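Local coordinates for haloacid dehalogenase domain protein hydrolase (Planctomyces limnophilus, PDB 4OVY) that probably acts as a metal-dependent hydrolase, perhaps a phosphatase, of the haloacid dehalogenase superfamily, and binds a calcium ion, at residues I256-D261 with R279-A284; T46-Q51 with R169-E174. All coordinates share one frame; numbering follows the deposited sequence. Where two conformers were deposited one is given.

Contact 1. Residues I256-D261 with R279-A284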
loop_
_atom_site.group_PDB
_atom_site.type_symbol
_atom_site.label_atom_id
_atom_site.label_comp_id
_atom_site.label_asym_id
_atom_site.label_seq_id
_atom_site.Cartn_x
_atom_site.Cartn_y
_atom_site.Cartn_z
ATOM N N ILE A 256 14.416 2.614 19.513
ATOM C CA ILE A 256 13.383 3.309 20.263
ATOM C C ILE A 256 13.853 4.728 20.591
ATOM O O ILE A 256 14.931 4.920 21.151
ATOM C CB ILE A 256 13.065 2.571 21.578
ATOM C CG1 ILE A 256 12.420 1.216 21.276
ATOM C CG2 ILE A 256 12.160 3.424 22.466
ATOM C CD1 ILE A 256 12.337 0.303 22.479
ATOM N N VAL A 257 13.031 5.712 20.254
ATOM C CA VAL A 257 13.297 7.098 20.624
ATOM C C VAL A 257 12.767 7.327 22.041
ATOM O O VAL A 257 11.548 7.296 22.269
ATOM C CB VAL A 257 12.632 8.093 19.647
ATOM C CG1 VAL A 257 12.926 9.532 20.054
ATOM C CG2 VAL A 257 13.077 7.831 18.218
ATOM N N HIS A 258 13.692 7.546 22.978
ATOM C CA HIS A 258 13.378 7.772 24.379
ATOM C C HIS A 258 13.407 9.264 24.692
ATOM O O HIS A 258 14.442 9.931 24.560
ATOM C CB HIS A 258 14.367 7.005 25.270
ATOM C CG HIS A 258 13.971 6.927 26.715
ATOM N ND1 HIS A 258 14.844 6.521 27.703
ATOM C CD2 HIS A 258 12.803 7.207 27.339
ATOM C CE1 HIS A 258 14.231 6.547 28.872
ATOM N NE2 HIS A 258 12.990 6.961 28.680
ATOM N N HIS A 259 12.262 9.784 25.110
ATOM C CA HIS A 259 12.113 11.211 25.389
ATOM C C HIS A 259 12.580 11.548 26.794
ATOM O O HIS A 259 11.811 11.479 27.759
ATOM C CB HIS A 259 10.664 11.619 25.174
ATOM C CG HIS A 259 10.230 11.497 23.750
ATOM N ND1 HIS A 259 10.101 12.584 22.916
ATOM C CD2 HIS A 259 9.955 10.408 22.995
ATOM C CE1 HIS A 259 9.729 12.174 21.717
ATOM N NE2 HIS A 259 9.638 10.856 21.737
ATOM N N THR A 260 13.853 11.917 26.883
ATOM C CA THR A 260 14.536 12.160 28.145
ATOM C C THR A 260 14.893 13.634 28.359
ATOM O O THR A 260 15.464 13.984 29.398
ATOM C CB THR A 260 15.850 11.363 28.177
ATOM O OG1 THR A 260 16.596 11.635 26.981
ATOM C CG2 THR A 260 15.567 9.864 28.283
ATOM N N ASP A 261 14.554 14.492 27.394
ATOM C CA ASP A 261 15.036 15.871 27.377
ATOM C C ASP A 261 13.910 16.879 27.610
ATOM O O ASP A 261 13.282 17.344 26.659
ATOM C CB ASP A 261 15.732 16.152 26.038
ATOM C CG ASP A 261 16.590 17.402 26.071
ATOM O OD1 ASP A 261 16.339 18.292 26.921
ATOM O OD2 ASP A 261 17.516 17.492 25.236
ATOM N N ARG A 279 6.523 -1.076 28.525
ATOM C CA ARG A 279 6.821 -2.478 28.240
ATOM C C ARG A 279 7.967 -2.630 27.232
ATOM O O ARG A 279 8.843 -3.492 27.394
ATOM C CB ARG A 279 5.570 -3.197 27.723
ATOM C CG ARG A 279 4.328 -3.051 28.600
ATOM C CD ARG A 279 4.592 -3.453 30.037
ATOM N NE ARG A 279 3.448 -3.184 30.899
ATOM C CZ ARG A 279 3.437 -3.400 32.209
ATOM N NH1 ARG A 279 4.506 -3.904 32.816
ATOM N NH2 ARG A 279 2.349 -3.114 32.918
ATOM N N ALA A 280 7.966 -1.791 26.203
ATOM C CA ALA A 280 9.009 -1.847 25.179
ATOM C C ALA A 280 10.373 -1.448 25.736
ATOM O O ALA A 280 11.399 -1.995 25.325
ATOM C CB ALA A 280 8.644 -0.963 23.991
ATOM N N LEU A 281 10.380 -0.485 26.656
ATOM C CA LEU A 281 11.618 -0.017 27.289
ATOM C C LEU A 281 12.212 -1.091 28.203
ATOM O O LEU A 281 13.408 -1.386 28.151
ATOM C CB LEU A 281 11.342 1.274 28.067
ATOM C CG LEU A 281 12.515 2.023 28.694
ATOM C CD1 LEU A 281 13.586 2.325 27.658
ATOM C CD2 LEU A 281 12.014 3.303 29.345
ATOM N N THR A 282 11.363 -1.693 29.024
ATOM C CA THR A 282 11.789 -2.784 29.890
ATOM C C THR A 282 12.378 -3.961 29.099
ATOM O O THR A 282 13.357 -4.554 29.533
ATOM C CB THR A 282 10.617 -3.241 30.769
ATOM O OG1 THR A 282 10.243 -2.152 31.622
ATOM C CG2 THR A 282 10.978 -4.460 31.627
ATOM N N ASP A 283 11.798 -4.274 27.939
ATOM C CA ASP A 283 12.238 -5.416 27.134
ATOM C C ASP A 283 13.350 -5.092 26.133
ATOM O O ASP A 283 13.869 -6.001 25.477
ATOM C CB ASP A 283 11.056 -6.035 26.387
ATOM C CG ASP A 283 10.224 -6.958 27.260
ATOM O OD1 ASP A 283 10.549 -7.137 28.455
ATOM O OD2 ASP A 283 9.242 -7.513 26.736
ATOM N N ALA A 284 13.733 -3.823 26.024
ATOM C CA ALA A 284 14.683 -3.405 24.986
ATOM C C ALA A 284 15.978 -4.227 24.994
ATOM O O ALA A 284 16.398 -4.735 23.959
ATOM C CB ALA A 284 15.008 -1.924 25.119
#
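The first torsion of His-258 (chi1 -168°) swings its imidazole away from the backbone N and out from strand 253-260 to meet Leu-281 of helix 279-287, while Ile-256 sets CG1 beside its backbone N (chi1 -67°) and sends CD1 against the helix. The pair illustrates how a helix packs on one face of the central sheet in the Rossmann-like haloacid dehalogenase fold: residues two apart along the strand supply the contact, and the axes of the short segments 256-260 and 279-284 make an angle of 114°. The His-258 and Leu-281 side chains cross at about a right angle. A CH-pi contact results, Leu-281 CD2 lying off-centre, 4.2 Å from the centroid of the His-258 ring. Thr-260 CG2 sits over the centre of the opposite face, 3.5 Å above the plane, so the imidazole is clamped between two methyl groups. Its rotation is further fixed by Asp-269, whose OD2 is hydrogen-bonded to His-258 NE2. At the start of the helix, the carboxylate of Asp-236 accepts the backbone N-H groups of Arg-279 and Ala-280. Deeper in the interface, Ile-256 CD1 rests 4.2 Å from Ala-280 CB and 4.4 Å from Ala-284 CB, a methyl set against two small residues one helical turn apart.

Contact 2. Residues T46-Q51 with R169-E174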
loop_
_atom_site.group_PDB
_atom_site.type_symbol
_atom_site.label_atom_id
_atom_site.label_comp_id
_atom_site.label_asym_id
_atom_site.label_seq_id
_atom_site.Cartn_x
_atom_site.Cartn_y
_atom_site.Cartn_z
ATOM N N THR A 46 8.276 9.840 17.175
ATOM C CA THR A 46 9.418 9.187 16.550
ATOM C C THR A 46 10.076 10.139 15.541
ATOM O O THR A 46 11.293 10.317 15.570
ATOM C CB THR A 46 8.983 7.872 15.883
ATOM O OG1 THR A 46 8.595 6.936 16.900
ATOM C CG2 THR A 46 10.107 7.265 15.054
ATOM N N LEU A 47 9.272 10.731 14.659
ATOM C CA LEU A 47 9.740 11.714 13.674
ATOM C C LEU A 47 9.427 13.158 14.071
ATOM O O LEU A 47 10.084 14.090 13.601
ATOM C CB LEU A 47 9.114 11.430 12.306
ATOM C CG LEU A 47 9.485 10.106 11.631
ATOM C CD1 LEU A 47 8.796 9.957 10.285
ATOM C CD2 LEU A 47 10.997 9.994 11.456
ATOM N N TRP A 48 8.401 13.351 14.899
ATOM C CA TRP A 48 8.015 14.684 15.340
ATOM C C TRP A 48 7.336 14.658 16.705
ATOM O O TRP A 48 7.039 13.594 17.243
ATOM C CB TRP A 48 7.138 15.372 14.286
ATOM C CG TRP A 48 5.712 14.910 14.182
ATOM C CD1 TRP A 48 5.174 13.743 14.654
ATOM C CD2 TRP A 48 4.643 15.601 13.522
ATOM N NE1 TRP A 48 3.840 13.680 14.342
ATOM C CE2 TRP A 48 3.491 14.803 13.643
ATOM C CE3 TRP A 48 4.552 16.815 12.835
ATOM C CZ2 TRP A 48 2.266 15.182 13.113
ATOM C CZ3 TRP A 48 3.326 17.191 12.311
ATOM C CH2 TRP A 48 2.202 16.381 12.457
ATOM N N CYS A 49 7.078 15.840 17.240
ATOM C CA CYS A 49 6.596 15.999 18.601
ATOM C C CYS A 49 5.132 15.566 18.775
ATOM O O CYS A 49 4.299 15.846 17.920
ATOM C CB CYS A 49 6.763 17.462 18.985
ATOM S SG CYS A 49 6.412 17.814 20.703
ATOM N N GLU A 50 4.833 14.906 19.899
ATOM C CA GLU A 50 3.474 14.422 20.218
ATOM C C GLU A 50 2.976 14.916 21.585
ATOM O O GLU A 50 2.029 14.360 22.140
ATOM C CB GLU A 50 3.425 12.890 20.181
ATOM C CG GLU A 50 4.295 12.241 21.241
ATOM C CD GLU A 50 4.317 10.732 21.187
ATOM O OE1 GLU A 50 3.467 10.125 20.500
ATOM O OE2 GLU A 50 5.206 10.155 21.849
ATOM N N GLN A 51 3.631 15.939 22.132
ATOM C CA GLN A 51 3.197 16.597 23.355
ATOM C C GLN A 51 2.841 18.040 23.002
ATOM O O GLN A 51 3.487 18.632 22.139
ATOM C CB GLN A 51 4.309 16.570 24.407
ATOM C CG GLN A 51 4.745 15.180 24.849
ATOM C CD GLN A 51 3.668 14.402 25.595
ATOM O OE1 GLN A 51 2.712 14.971 26.112
ATOM N NE2 GLN A 51 3.832 13.085 25.661
ATOM N N ARG A 169 -0.534 12.345 4.792
ATOM C CA ARG A 169 -0.196 12.345 3.360
ATOM C C ARG A 169 -0.058 13.707 2.680
ATOM O O ARG A 169 0.749 13.837 1.765
ATOM C CB ARG A 169 -1.172 11.478 2.563
ATOM C CG ARG A 169 -0.801 10.007 2.571
ATOM C CD ARG A 169 -1.869 9.152 1.920
ATOM N NE ARG A 169 -1.359 7.826 1.581
ATOM C CZ ARG A 169 -2.107 6.794 1.208
ATOM N NH1 ARG A 169 -3.434 6.887 1.145
ATOM N NH2 ARG A 169 -1.525 5.658 0.884
ATOM N N PRO A 170 -0.838 14.718 3.104
ATOM C CA PRO A 170 -0.722 16.009 2.432
ATOM C C PRO A 170 0.655 16.689 2.535
ATOM O O PRO A 170 1.001 17.472 1.652
ATOM C CB PRO A 170 -1.795 16.863 3.117
ATOM C CG PRO A 170 -2.784 15.879 3.643
ATOM C CD PRO A 170 -1.973 14.689 4.047
ATOM N N TRP A 171 1.419 16.389 3.582
ATOM C CA TRP A 171 2.667 17.112 3.867
ATOM C C TRP A 171 3.916 16.231 4.043
ATOM O O TRP A 171 5.036 16.756 4.100
ATOM C CB TRP A 171 2.474 17.991 5.112
ATOM C CG TRP A 171 1.943 17.245 6.296
ATOM C CD1 TRP A 171 0.629 17.063 6.633
ATOM C CD2 TRP A 171 2.707 16.569 7.290
ATOM N NE1 TRP A 171 0.528 16.313 7.779
ATOM C CE2 TRP A 171 1.790 15.992 8.204
ATOM C CE3 TRP A 171 4.075 16.384 7.500
ATOM C CZ2 TRP A 171 2.204 15.255 9.311
ATOM C CZ3 TRP A 171 4.486 15.650 8.605
ATOM C CH2 TRP A 171 3.554 15.094 9.495
ATOM N N ALA A 172 3.741 14.914 4.119
ATOM C CA ALA A 172 4.859 14.011 4.453
ATOM C C ALA A 172 5.970 14.002 3.397
ATOM O O ALA A 172 7.150 13.803 3.728
ATOM C CB ALA A 172 4.348 12.590 4.708
ATOM N N LYS A 173 5.611 14.217 2.132
ATOM C CA LYS A 173 6.619 14.226 1.076
ATOM C C LYS A 173 7.513 15.444 1.219
ATOM O O LYS A 173 8.735 15.308 1.197
ATOM C CB LYS A 173 6.004 14.188 -0.314
ATOM C CG LYS A 173 6.998 13.767 -1.386
ATOM C CD LYS A 173 6.399 13.946 -2.769
ATOM C CE LYS A 173 6.632 15.350 -3.305
ATOM N NZ LYS A 173 7.905 15.419 -4.074
ATOM N N GLU A 174 6.912 16.623 1.377
ATOM C CA GLU A 174 7.691 17.852 1.557
ATOM C C GLU A 174 8.553 17.806 2.816
ATOM O O GLU A 174 9.708 18.232 2.802
ATOM C CB GLU A 174 6.777 19.075 1.634
ATOM C CG GLU A 174 7.522 20.407 1.729
ATOM C CD GLU A 174 6.705 21.522 2.377
ATOM O OE1 GLU A 174 5.452 21.441 2.389
ATOM O OE2 GLU A 174 7.321 22.492 2.881
#
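One face of the Trp-48 indole carries Trp-171, whose CH2 stands 3.4 Å above the Trp-48 ring plane and is displaced toward the rim, whereas Trp-48 CH2 approaches the Trp-171 ring obliquely. This aromatic pair of the haloacid dehalogenase fold joins the loop after strand 38-41, which carries what is probably the superfamily's DxDx(T/V) motif ending at Thr-46, to the start of helix 172-176, where Trp-171 holds the N-cap position. The indoles come from opposite directions. Their six-membered rings have centroids 4.6 Å apart and planes inclined at 32°, and the closest carbons, Trp-48 CH2 and Trp-171 CZ2, are 3.3 Å apart. The two indole N-H groups are bonded separately: Trp-171 NE1 bonds to Phe-167 O, and Trp-48 NE1 to OD1 of Asp-44, a calcium ligand, making Trp-48 a second-shell residue of the metal site. Replacing Trp-48 with an alanine would probably leave Asp-44 OD1 without this N-H partner and open a gap beside the Trp-171 ring. Tyr-176 also packs on Trp-48, and Ile-123 on Trp-171. Within the pair the overlap is confined to the benzo rings, with Trp-48 CZ3 3.5 Å from Trp-171 CH2.

From the N terminus, strand 38-41 leads into 46-51, and contact 2 closes only after 117 residues, which include the helices from 55-67 to 141-152 and strand 156-161, when 169-174 returns to that loop. The chain then runs through 183-195 and its neighbouring strands to 230-233 before entering 253-260. Contact 1 closes a much shorter loop of 17 residues, bringing helix 279-287 back onto the sheet. The two are in series, neither nested nor crossed, with centres 20 Å apart. They nevertheless meet where Val-257 CG2 packs 4.0 Å from Thr-46 O, and the calcium ion lies about 8 Å from the Trp-48 side chain and about 9 Å from that of Ile-256.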